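Local coordinates for protein FAD synthetase (Saccharomyces cerevisiae, PDB 2WSI) that catalyses the transfer of an adenylyl group from ATP to FMN, making the coenzyme FAD and releasing diphosphate in the last step of FAD biosynthesis, at residues T14-H19 / T30-R35; V68-L72 / P193-W197; S204-N210 / W249-F255. One frame throughout, in Å; residues are numbered along the deposited sequence.

Interaction 1 of 3, residues T14-H19 / T30-R35; sequences TNSYLH and TQEAIR
Leu18 and Gln31 are the nearest pair along the two backbones, with CA of Leu18 5.6 Å from CA of Gln31. Between Thr14 and Ile34 the CA atoms are 7.9 Å apart. The axes of helix segments 14-18 and 30-35 come within 10.2 Å, and their N-to-C directions differ by 137°, a broadly antiparallel pairing of two helices joined by a short connection. One direct hydrogen bond crosses it: Gln31 NE2 donates to the carbonyl of Tyr17, NE2 to O 3.1 Å and nearly straight at 177°. The donor lies in the plane of that carbonyl, and the oxygen lies in the plane of the Gln31 amide. The same NE2 also bonds Ile20 O, so one extended side chain ties Tyr17 O and Ile20 O together where the helix gives way to the connection. Its CG rests at the edge of the Tyr17 ring, whose plane is turned 84° from the amide. Ile34 CD1 approaches the Tyr17 ring obliquely, 3.5 Å from Tyr17 CD2, whereas Ile34 CG2, set anti to the backbone N, lies 3.6 Å from Thr14 CG2 and 3.7 Å from Leu18 CD2. Toward the outside, a water bridges Leu18 O and Arg35 NH1, and Leu18 CD2 lies over one guanidinium face. The ring of Tyr17 crosses Thr30 at about a right angle, and their hydroxyls find partners elsewhere: Tyr17 OH bonds Ser204 OG, and Thr30 OG1 bonds Ile26 O and Asn201 OD1. Helix 199-209 thus covers the buried side of this helical hairpin, with Phe205 against Thr14, Thr30 and Ile34, while Thr14 also reaches Leu72 of helix 64-87.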
loop_
_atom_site.group_PDB
_atom_site.type_symbol
_atom_site.label_atom_id
_atom_site.label_comp_id
_atom_site.label_asym_id
_atom_site.label_seq_id
_atom_site.Cartn_x
_atom_site.Cartn_y
_atom_site.Cartn_z
ATOM N N THR A 14 -10.855 -2.219 8.896
ATOM C CA THR A 14 -11.591 -1.625 7.812
ATOM C C THR A 14 -13.035 -1.407 8.264
ATOM O O THR A 14 -13.607 -0.347 8.060
ATOM C CB THR A 14 -11.494 -2.534 6.573
ATOM O OG1 THR A 14 -10.095 -2.690 6.241
ATOM C CG2 THR A 14 -12.224 -1.908 5.390
ATOM N N ASN A 15 -13.595 -2.410 8.921
ATOM C CA ASN A 15 -14.944 -2.309 9.487
ATOM C C ASN A 15 -15.049 -1.130 10.465
ATOM O O ASN A 15 -15.987 -0.344 10.430
ATOM C CB ASN A 15 -15.299 -3.614 10.207
ATOM C CG ASN A 15 -16.814 -3.771 10.430
ATOM O OD1 ASN A 15 -17.621 -3.421 9.577
ATOM N ND2 ASN A 15 -17.182 -4.326 11.568
ATOM N N SER A 16 -14.060 -1.016 11.332
ATOM C CA SER A 16 -13.993 0.071 12.275
ATOM C C SER A 16 -13.934 1.432 11.549
ATOM O O SER A 16 -14.622 2.387 11.937
ATOM C CB SER A 16 -12.789 -0.133 13.189
ATOM O OG SER A 16 -12.661 0.935 14.095
ATOM N N TYR A 17 -13.141 1.526 10.481
ATOM C CA TYR A 17 -13.065 2.778 9.742
ATOM C C TYR A 17 -14.431 3.086 9.141
ATOM O O TYR A 17 -14.866 4.248 9.123
ATOM C CB TYR A 17 -12.021 2.730 8.612
ATOM C CG TYR A 17 -11.731 4.112 8.055
ATOM C CD1 TYR A 17 -10.605 4.840 8.463
ATOM C CD2 TYR A 17 -12.604 4.698 7.136
ATOM C CE1 TYR A 17 -10.352 6.125 7.930
ATOM C CE2 TYR A 17 -12.383 5.941 6.630
ATOM C CZ TYR A 17 -11.283 6.666 7.031
ATOM O OH TYR A 17 -11.131 7.898 6.478
ATOM N N LEU A 18 -15.106 2.053 8.645
ATOM C CA LEU A 18 -16.384 2.251 7.957
ATOM C C LEU A 18 -17.464 2.643 8.967
ATOM O O LEU A 18 -18.539 3.068 8.581
ATOM C CB LEU A 18 -16.837 0.985 7.199
ATOM C CG LEU A 18 -16.086 0.579 5.924
ATOM C CD1 LEU A 18 -16.659 -0.706 5.280
ATOM C CD2 LEU A 18 -16.111 1.721 4.930
ATOM N N HIS A 19 -17.188 2.471 10.255
ATOM C CA HIS A 19 -18.140 2.859 11.285
ATOM C C HIS A 19 -17.802 4.209 11.920
ATOM O O HIS A 19 -18.458 4.629 12.878
ATOM C CB HIS A 19 -18.210 1.785 12.371
ATOM C CG HIS A 19 -19.029 0.593 11.987
ATOM N ND1 HIS A 19 -20.250 0.314 12.564
ATOM C CD2 HIS A 19 -18.811 -0.387 11.076
ATOM C CE1 HIS A 19 -20.747 -0.789 12.031
ATOM N NE2 HIS A 19 -19.892 -1.235 11.126
ATOM N N THR A 30 -13.243 8.709 2.200
ATOM C CA THR A 30 -12.406 7.512 2.363
ATOM C C THR A 30 -13.276 6.276 2.611
ATOM O O THR A 30 -12.956 5.179 2.167
ATOM C CB THR A 30 -11.402 7.721 3.490
ATOM O OG1 THR A 30 -10.608 8.894 3.214
ATOM C CG2 THR A 30 -10.459 6.463 3.638
ATOM N N GLN A 31 -14.408 6.460 3.274
ATOM C CA GLN A 31 -15.354 5.363 3.453
ATOM C C GLN A 31 -15.893 4.930 2.114
ATOM O O GLN A 31 -15.994 3.734 1.848
ATOM C CB GLN A 31 -16.486 5.766 4.398
ATOM C CG GLN A 31 -16.008 5.880 5.850
ATOM C CD GLN A 31 -17.052 6.519 6.760
ATOM O OE1 GLN A 31 -17.882 7.309 6.305
ATOM N NE2 GLN A 31 -17.003 6.188 8.041
ATOM N N GLU A 32 -16.199 5.891 1.249
ATOM C CA GLU A 32 -16.625 5.551 -0.098
ATOM C C GLU A 32 -15.526 4.857 -0.921
ATOM O O GLU A 32 -15.819 3.932 -1.688
ATOM C CB GLU A 32 -17.063 6.785 -0.876
ATOM C CG GLU A 32 -17.410 6.453 -2.323
ATOM C CD GLU A 32 -17.823 7.677 -3.132
ATOM O OE1 GLU A 32 -16.932 8.493 -3.470
ATOM O OE2 GLU A 32 -19.035 7.816 -3.442
ATOM N N ALA A 33 -14.288 5.339 -0.828
ATOM C CA ALA A 33 -13.199 4.705 -1.582
ATOM C C ALA A 33 -12.999 3.247 -1.116
ATOM O O ALA A 33 -12.667 2.349 -1.920
ATOM C CB ALA A 33 -11.923 5.500 -1.418
ATOM N N ILE A 34 -13.161 3.029 0.182
ATOM C CA ILE A 34 -13.071 1.684 0.753
ATOM C C ILE A 34 -14.165 0.792 0.171
ATOM O O ILE A 34 -13.911 -0.329 -0.293
ATOM C CB ILE A 34 -13.188 1.718 2.285
ATOM C CG1 ILE A 34 -11.890 2.272 2.903
ATOM C CG2 ILE A 34 -13.419 0.320 2.868
ATOM C CD1 ILE A 34 -12.032 2.606 4.368
ATOM N N ARG A 35 -15.395 1.283 0.171
ATOM C CA ARG A 35 -16.492 0.463 -0.344
ATOM C C ARG A 35 -16.333 0.077 -1.791
ATOM O O ARG A 35 -16.630 -1.054 -2.174
ATOM C CB ARG A 35 -17.827 1.156 -0.127
ATOM C CG ARG A 35 -18.309 0.937 1.295
ATOM C CD ARG A 35 -19.730 1.426 1.457
ATOM N NE ARG A 35 -19.694 2.849 1.724
ATOM C CZ ARG A 35 -19.785 3.356 2.943
ATOM N NH1 ARG A 35 -19.971 2.547 3.975
ATOM N NH2 ARG A 35 -19.731 4.664 3.123
HETATM O O HOH W 1 -19.220 4.133 6.134
#

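Interaction 2 of 3, residues V68-L72 / P193-W197; sequences VLLLL and PLLHW
Trp197 turns its indole toward Val68 and Leu72, two residues one turn apart on helix 64-87. From CB the side chain passes to CG, anti to the carbonyl carbon (chi1 -80°), and the indole so placed has Leu194 CD1 over one face, 3.5 Å from its plane and offset toward the rim. NE1 bonds Thr37 OG1 of helix 25-45. Trp197 CE2, at the ring fusion, faces Leu72 CD1, and Trp197 CZ2 comes closer to the same methyl, at 3.5 Å, by an oblique approach. Trp197 CH2 lies between Val68 CG1 and Leu72 CD1. Trp197 CZ3 belongs to Val68, whose CG1 is 3.8 Å from it and forms a CH-pi contact, 4.1 Å from the centroid of the six-membered ring and 25° off the normal. Val68 CG1, Leu72 CD1 and Leu194 CD1 all lie on the same side of the indole plane. Leu194 CD1 in turn sits 4.0 Å from Leu72 CD1 and 4.2 Å from Leu69 CD1, and Leu69 CD2 touches Pro193 CD at 3.9 Å. A type I turn, Leu194 to Trp197, presents both Leu194 and the indole to one helix face. Within the PAPS reductase-family domain, this joins helix 64-87 to the loop after strand 189-191; the Leu69 side chain is about 6 Å from the bound FAD. With six buried residues and no hydrogen bond across it, the contact rests on methyl-to-methyl and methyl-to-ring packing; shapes, not polar bonds, fit loop to helix beside the FAD site.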
loop_
_atom_site.group_PDB
_atom_site.type_symbol
_atom_site.label_atom_id
_atom_site.label_comp_id
_atom_site.label_asym_id
_atom_site.label_seq_id
_atom_site.Cartn_x
_atom_site.Cartn_y
_atom_site.Cartn_z
ATOM N N VAL A 68 -1.799 0.180 1.930
ATOM C CA VAL A 68 -3.231 0.396 2.121
ATOM C C VAL A 68 -3.994 -0.689 1.381
ATOM O O VAL A 68 -4.919 -1.292 1.932
ATOM C CB VAL A 68 -3.687 1.807 1.656
ATOM C CG1 VAL A 68 -5.224 1.842 1.488
ATOM C CG2 VAL A 68 -3.227 2.844 2.674
ATOM N N LEU A 69 -3.605 -0.948 0.130
ATOM C CA LEU A 69 -4.271 -1.984 -0.657
ATOM C C LEU A 69 -4.161 -3.351 -0.012
ATOM O O LEU A 69 -5.132 -4.113 0.056
ATOM C CB LEU A 69 -3.726 -2.038 -2.083
ATOM C CG LEU A 69 -4.485 -2.983 -3.014
ATOM C CD1 LEU A 69 -6.012 -2.801 -2.894
ATOM C CD2 LEU A 69 -3.997 -2.878 -4.450
ATOM N N LEU A 70 -2.975 -3.665 0.489
ATOM C CA LEU A 70 -2.788 -4.952 1.156
ATOM C C LEU A 70 -3.701 -5.096 2.372
ATOM O O LEU A 70 -4.312 -6.145 2.574
ATOM C CB LEU A 70 -1.312 -5.116 1.572
ATOM C CG LEU A 70 -1.055 -6.432 2.304
ATOM C CD1 LEU A 70 -1.491 -7.630 1.453
ATOM C CD2 LEU A 70 0.445 -6.544 2.669
ATOM N N LEU A 71 -3.836 -4.040 3.177
ATOM C CA LEU A 71 -4.773 -4.090 4.298
ATOM C C LEU A 71 -6.203 -4.318 3.799
ATOM O O LEU A 71 -6.909 -5.147 4.343
ATOM C CB LEU A 71 -4.724 -2.819 5.155
ATOM C CG LEU A 71 -3.399 -2.438 5.804
ATOM C CD1 LEU A 71 -3.554 -1.108 6.552
ATOM C CD2 LEU A 71 -2.899 -3.541 6.738
ATOM N N LEU A 72 -6.628 -3.597 2.760
ATOM C CA LEU A 72 -7.978 -3.796 2.189
ATOM C C LEU A 72 -8.161 -5.206 1.608
ATOM O O LEU A 72 -9.213 -5.830 1.745
ATOM C CB LEU A 72 -8.276 -2.739 1.110
ATOM C CG LEU A 72 -8.252 -1.322 1.680
ATOM C CD1 LEU A 72 -8.301 -0.336 0.514
ATOM C CD2 LEU A 72 -9.414 -1.122 2.659
ATOM N N PRO A 193 -7.409 -2.097 -7.995
ATOM C CA PRO A 193 -8.625 -1.657 -7.307
ATOM C C PRO A 193 -8.445 -0.408 -6.440
ATOM O O PRO A 193 -9.428 0.016 -5.842
ATOM C CB PRO A 193 -8.989 -2.852 -6.410
ATOM C CG PRO A 193 -7.756 -3.786 -6.426
ATOM C CD PRO A 193 -6.696 -3.158 -7.264
ATOM N N LEU A 194 -7.237 0.149 -6.368
ATOM C CA LEU A 194 -6.983 1.382 -5.617
ATOM C C LEU A 194 -7.037 2.623 -6.509
ATOM O O LEU A 194 -6.701 3.730 -6.080
ATOM C CB LEU A 194 -5.593 1.309 -4.940
ATOM C CG LEU A 194 -5.508 2.033 -3.594
ATOM C CD1 LEU A 194 -6.342 1.331 -2.563
ATOM C CD2 LEU A 194 -4.057 2.159 -3.087
ATOM N N LEU A 195 -7.425 2.452 -7.765
ATOM C CA LEU A 195 -7.230 3.516 -8.735
ATOM C C LEU A 195 -7.911 4.847 -8.390
ATOM O O LEU A 195 -7.424 5.892 -8.789
ATOM C CB LEU A 195 -7.721 3.094 -10.121
ATOM C CG LEU A 195 -6.756 2.226 -10.920
ATOM C CD1 LEU A 195 -7.421 1.846 -12.245
ATOM C CD2 LEU A 195 -5.401 2.955 -11.145
ATOM N N HIS A 196 -9.027 4.813 -7.675
ATOM C CA HIS A 196 -9.759 6.061 -7.380
ATOM C C HIS A 196 -9.406 6.675 -6.021
ATOM O O HIS A 196 -10.019 7.656 -5.592
ATOM C CB HIS A 196 -11.266 5.809 -7.473
ATOM C CG HIS A 196 -11.678 5.184 -8.768
ATOM N ND1 HIS A 196 -11.406 5.766 -9.988
ATOM C CD2 HIS A 196 -12.271 3.996 -9.039
ATOM C CE1 HIS A 196 -11.843 4.979 -10.957
ATOM N NE2 HIS A 196 -12.389 3.910 -10.406
ATOM N N TRP A 197 -8.401 6.126 -5.340
ATOM C CA TRP A 197 -7.973 6.706 -4.072
ATOM C C TRP A 197 -7.164 7.984 -4.269
ATOM O O TRP A 197 -6.247 8.047 -5.103
ATOM C CB TRP A 197 -7.128 5.666 -3.288
ATOM C CG TRP A 197 -7.995 4.696 -2.605
ATOM C CD1 TRP A 197 -8.848 3.793 -3.187
ATOM C CD2 TRP A 197 -8.087 4.485 -1.195
ATOM N NE1 TRP A 197 -9.474 3.038 -2.210
ATOM C CE2 TRP A 197 -9.014 3.445 -0.984
ATOM C CE3 TRP A 197 -7.452 5.065 -0.081
ATOM C CZ2 TRP A 197 -9.353 3.006 0.277
ATOM C CZ3 TRP A 197 -7.776 4.623 1.157
ATOM C CH2 TRP A 197 -8.713 3.588 1.337
#

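Interaction 3 of 3, residues S204-N210 / W249-F255; sequences SFLLYSN and WEIIHAF
Two direct hydrogen bonds join Ser204 to Glu250 and Tyr208 to Phe255. Ser204 OG donates to Glu250 OE2 across a short 2.6 Å, and OE2 accepts through its anti lone pair, the one turned away from the other carboxylate oxygen; a bend at chi2 of Glu250 brings the group there. Phe255 N donates to Tyr208 O at 2.8 Å, nearly head-on (C=O...N 169°), close to the end of helix 199-209. That nitrogen also lies 4.0 Å above the centre of the Tyr208 ring, which brings the ring over the backbone leaving helix 248-252. A water links Phe255 O to Asn210 ND2, the second bond being weak. Within 249-255, His253 ND1 and His253 N reach Trp249 O from opposite faces of its carbonyl plane, fixing the imidazole at the helix end. Among apolar contacts, Tyr208 and Trp249 lie side by side, CE1 to CZ3 3.8 Å, and Leu207 CD1 runs alongside Ile251 CG1 at 4.0 Å. Separately, the Ala254 CB methyl rests against the backbone carbonyls of Leu207 and Tyr208, 3.6 Å from Tyr208 O. Swapping Glu250 for an alanine would probably leave Ser204 OG without this acceptor and open a gap where CG now sits 3.4 Å from that hydroxyl. Tyr208 OH bonds Ser16 OG, so helix 3-18 takes up this polar end. The chemistry is that of a helix packed on a helix end: apolar flanks, with a buried carboxylate whose charge is probably eased by the serine and a backbone carbonyl taken up by the departing chain.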
loop_
_atom_site.group_PDB
_atom_site.type_symbol
_atom_site.label_atom_id
_atom_site.label_comp_id
_atom_site.label_asym_id
_atom_site.label_seq_id
_atom_site.Cartn_x
_atom_site.Cartn_y
_atom_site.Cartn_z
ATOM N N SER A 204 -5.476 9.158 5.578
ATOM C CA SER A 204 -6.523 9.042 6.581
ATOM C C SER A 204 -6.685 7.581 6.983
ATOM O O SER A 204 -6.760 7.277 8.167
ATOM C CB SER A 204 -7.864 9.564 6.084
ATOM O OG SER A 204 -8.855 9.266 7.042
ATOM N N PHE A 205 -6.755 6.685 5.998
ATOM C CA PHE A 205 -6.918 5.263 6.312
ATOM C C PHE A 205 -5.658 4.671 6.959
ATOM O O PHE A 205 -5.729 3.953 7.957
ATOM C CB PHE A 205 -7.307 4.474 5.055
ATOM C CG PHE A 205 -7.596 3.026 5.336
ATOM C CD1 PHE A 205 -8.771 2.651 5.965
ATOM C CD2 PHE A 205 -6.662 2.040 5.022
ATOM C CE1 PHE A 205 -9.050 1.322 6.242
ATOM C CE2 PHE A 205 -6.927 0.706 5.292
ATOM C CZ PHE A 205 -8.134 0.343 5.902
ATOM N N LEU A 206 -4.488 4.984 6.418
ATOM C CA LEU A 206 -3.264 4.330 6.898
ATOM C C LEU A 206 -2.933 4.786 8.332
ATOM O O LEU A 206 -2.548 3.986 9.156
ATOM C CB LEU A 206 -2.114 4.578 5.917
ATOM C CG LEU A 206 -0.810 3.817 6.168
ATOM C CD1 LEU A 206 -1.106 2.310 6.242
ATOM C CD2 LEU A 206 0.195 4.145 5.086
ATOM N N LEU A 207 -3.157 6.064 8.650
ATOM C CA LEU A 207 -2.934 6.551 10.010
ATOM C C LEU A 207 -3.973 5.993 10.963
ATOM O O LEU A 207 -3.635 5.565 12.067
ATOM C CB LEU A 207 -2.968 8.091 10.063
ATOM C CG LEU A 207 -1.748 8.758 9.443
ATOM C CD1 LEU A 207 -1.941 10.299 9.333
ATOM C CD2 LEU A 207 -0.466 8.400 10.225
ATOM N N TYR A 208 -5.245 5.998 10.556
ATOM C CA TYR A 208 -6.270 5.337 11.372
ATOM C C TYR A 208 -5.969 3.867 11.693
ATOM O O TYR A 208 -6.320 3.390 12.788
ATOM C CB TYR A 208 -7.648 5.397 10.728
ATOM C CG TYR A 208 -8.707 4.798 11.661
ATOM C CD1 TYR A 208 -9.175 5.525 12.751
ATOM C CD2 TYR A 208 -9.208 3.511 11.462
ATOM C CE1 TYR A 208 -10.131 4.998 13.630
ATOM C CE2 TYR A 208 -10.178 2.956 12.347
ATOM C CZ TYR A 208 -10.629 3.731 13.421
ATOM O OH TYR A 208 -11.568 3.266 14.305
ATOM N N SER A 209 -5.334 3.148 10.767
ATOM C CA SER A 209 -5.136 1.696 10.953
ATOM C C SER A 209 -4.213 1.400 12.125
ATOM O O SER A 209 -4.239 0.289 12.687
ATOM C CB SER A 209 -4.549 1.019 9.710
ATOM O OG SER A 209 -3.182 1.364 9.510
ATOM N N ASN A 210 -3.357 2.376 12.421
ATOM C CA ASN A 210 -2.276 2.248 13.402
ATOM C C ASN A 210 -1.250 1.201 13.017
ATOM O O ASN A 210 -0.388 0.871 13.824
ATOM C CB ASN A 210 -2.798 1.923 14.813
ATOM C CG ASN A 210 -1.820 2.366 15.906
ATOM O OD1 ASN A 210 -1.107 3.362 15.752
ATOM N ND2 ASN A 210 -1.761 1.608 16.997
ATOM N N TRP A 249 -7.654 13.599 14.008
ATOM C CA TRP A 249 -8.680 12.717 14.605
ATOM C C TRP A 249 -8.306 11.247 14.389
ATOM O O TRP A 249 -8.360 10.423 15.309
ATOM C CB TRP A 249 -10.073 12.990 14.013
ATOM C CG TRP A 249 -11.168 12.213 14.707
ATOM C CD1 TRP A 249 -12.023 12.677 15.673
ATOM C CD2 TRP A 249 -11.507 10.825 14.509
ATOM N NE1 TRP A 249 -12.869 11.670 16.082
ATOM C CE2 TRP A 249 -12.576 10.525 15.387
ATOM C CE3 TRP A 249 -11.006 9.808 13.683
ATOM C CZ2 TRP A 249 -13.162 9.252 15.454
ATOM C CZ3 TRP A 249 -11.595 8.544 13.745
ATOM C CH2 TRP A 249 -12.664 8.280 14.630
ATOM N N GLU A 250 -7.898 10.932 13.165
ATOM C CA GLU A 250 -7.532 9.562 12.815
ATOM C C GLU A 250 -6.357 9.109 13.652
ATOM O O GLU A 250 -6.309 7.966 14.092
ATOM C CB GLU A 250 -7.146 9.475 11.348
ATOM C CG GLU A 250 -8.289 9.668 10.386
ATOM C CD GLU A 250 -8.439 11.097 9.906
ATOM O OE1 GLU A 250 -8.159 12.040 10.699
ATOM O OE2 GLU A 250 -8.845 11.271 8.734
ATOM N N ILE A 251 -5.395 10.008 13.865
ATOM C CA ILE A 251 -4.218 9.679 14.647
ATOM C C ILE A 251 -4.631 9.420 16.100
ATOM O O ILE A 251 -4.281 8.401 16.677
ATOM C CB ILE A 251 -3.171 10.822 14.605
ATOM C CG1 ILE A 251 -2.434 10.864 13.250
ATOM C CG2 ILE A 251 -2.161 10.672 15.736
ATOM C CD1 ILE A 251 -1.745 12.218 12.962
ATOM N N ILE A 252 -5.391 10.346 16.685
ATOM C CA ILE A 252 -5.717 10.267 18.108
ATOM C C ILE A 252 -6.587 9.067 18.400
ATOM O O ILE A 252 -6.471 8.452 19.448
ATOM C CB ILE A 252 -6.484 11.521 18.597
ATOM C CG1 ILE A 252 -5.595 12.765 18.525
ATOM C CG2 ILE A 252 -6.999 11.306 20.016
ATOM C CD1 ILE A 252 -4.249 12.596 19.192
ATOM N N HIS A 253 -7.469 8.737 17.470
ATOM C CA HIS A 253 -8.447 7.684 17.702
ATOM C C HIS A 253 -8.128 6.423 16.911
ATOM O O HIS A 253 -9.023 5.619 16.668
ATOM C CB HIS A 253 -9.834 8.173 17.311
ATOM C CG HIS A 253 -10.301 9.347 18.106
ATOM N ND1 HIS A 253 -10.118 10.648 17.688
ATOM C CD2 HIS A 253 -10.942 9.417 19.297
ATOM C CE1 HIS A 253 -10.628 11.471 18.589
ATOM N NE2 HIS A 253 -11.140 10.749 19.571
ATOM N N ALA A 254 -6.867 6.274 16.499
ATOM C CA ALA A 254 -6.438 5.138 15.685
ATOM C C ALA A 254 -6.868 3.788 16.271
ATOM O O ALA A 254 -6.859 3.583 17.472
ATOM C CB ALA A 254 -4.900 5.157 15.525
ATOM N N PHE A 255 -7.193 2.852 15.392
ATOM C CA PHE A 255 -7.594 1.506 15.790
ATOM C C PHE A 255 -6.697 0.871 16.850
ATOM O O PHE A 255 -5.485 0.732 16.653
ATOM C CB PHE A 255 -7.598 0.608 14.554
ATOM C CG PHE A 255 -8.071 -0.778 14.824
ATOM C CD1 PHE A 255 -9.422 -1.073 14.789
ATOM C CD2 PHE A 255 -7.163 -1.787 15.128
ATOM C CE1 PHE A 255 -9.870 -2.363 15.033
ATOM C CE2 PHE A 255 -7.605 -3.077 15.383
ATOM C CZ PHE A 255 -8.969 -3.361 15.327
HETATM O O HOH W 2 -3.479 -1.255 16.784
#

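Overall arrangement
Starting at the N terminus, interaction 1 closes the short connection between helices 3-18 and 25-45. Interaction 2 spans 120 residues, returning the loop after strand 189-191 to helix 64-87; five of the six sheet strands fall inside it. Interaction 3 then spans 38 residues, mostly without regular structure, to bring helix 248-252 against helix 199-209. The three follow in series, neither nested nor crossed, yet they touch in space. Phe205 of helix 199-209 ties the N-terminal hairpin to helix 64-87, the helix beside the FAD site, through Val68 and Leu72, and segment 249-255 is joined to that same helix 199-209 by interaction 3.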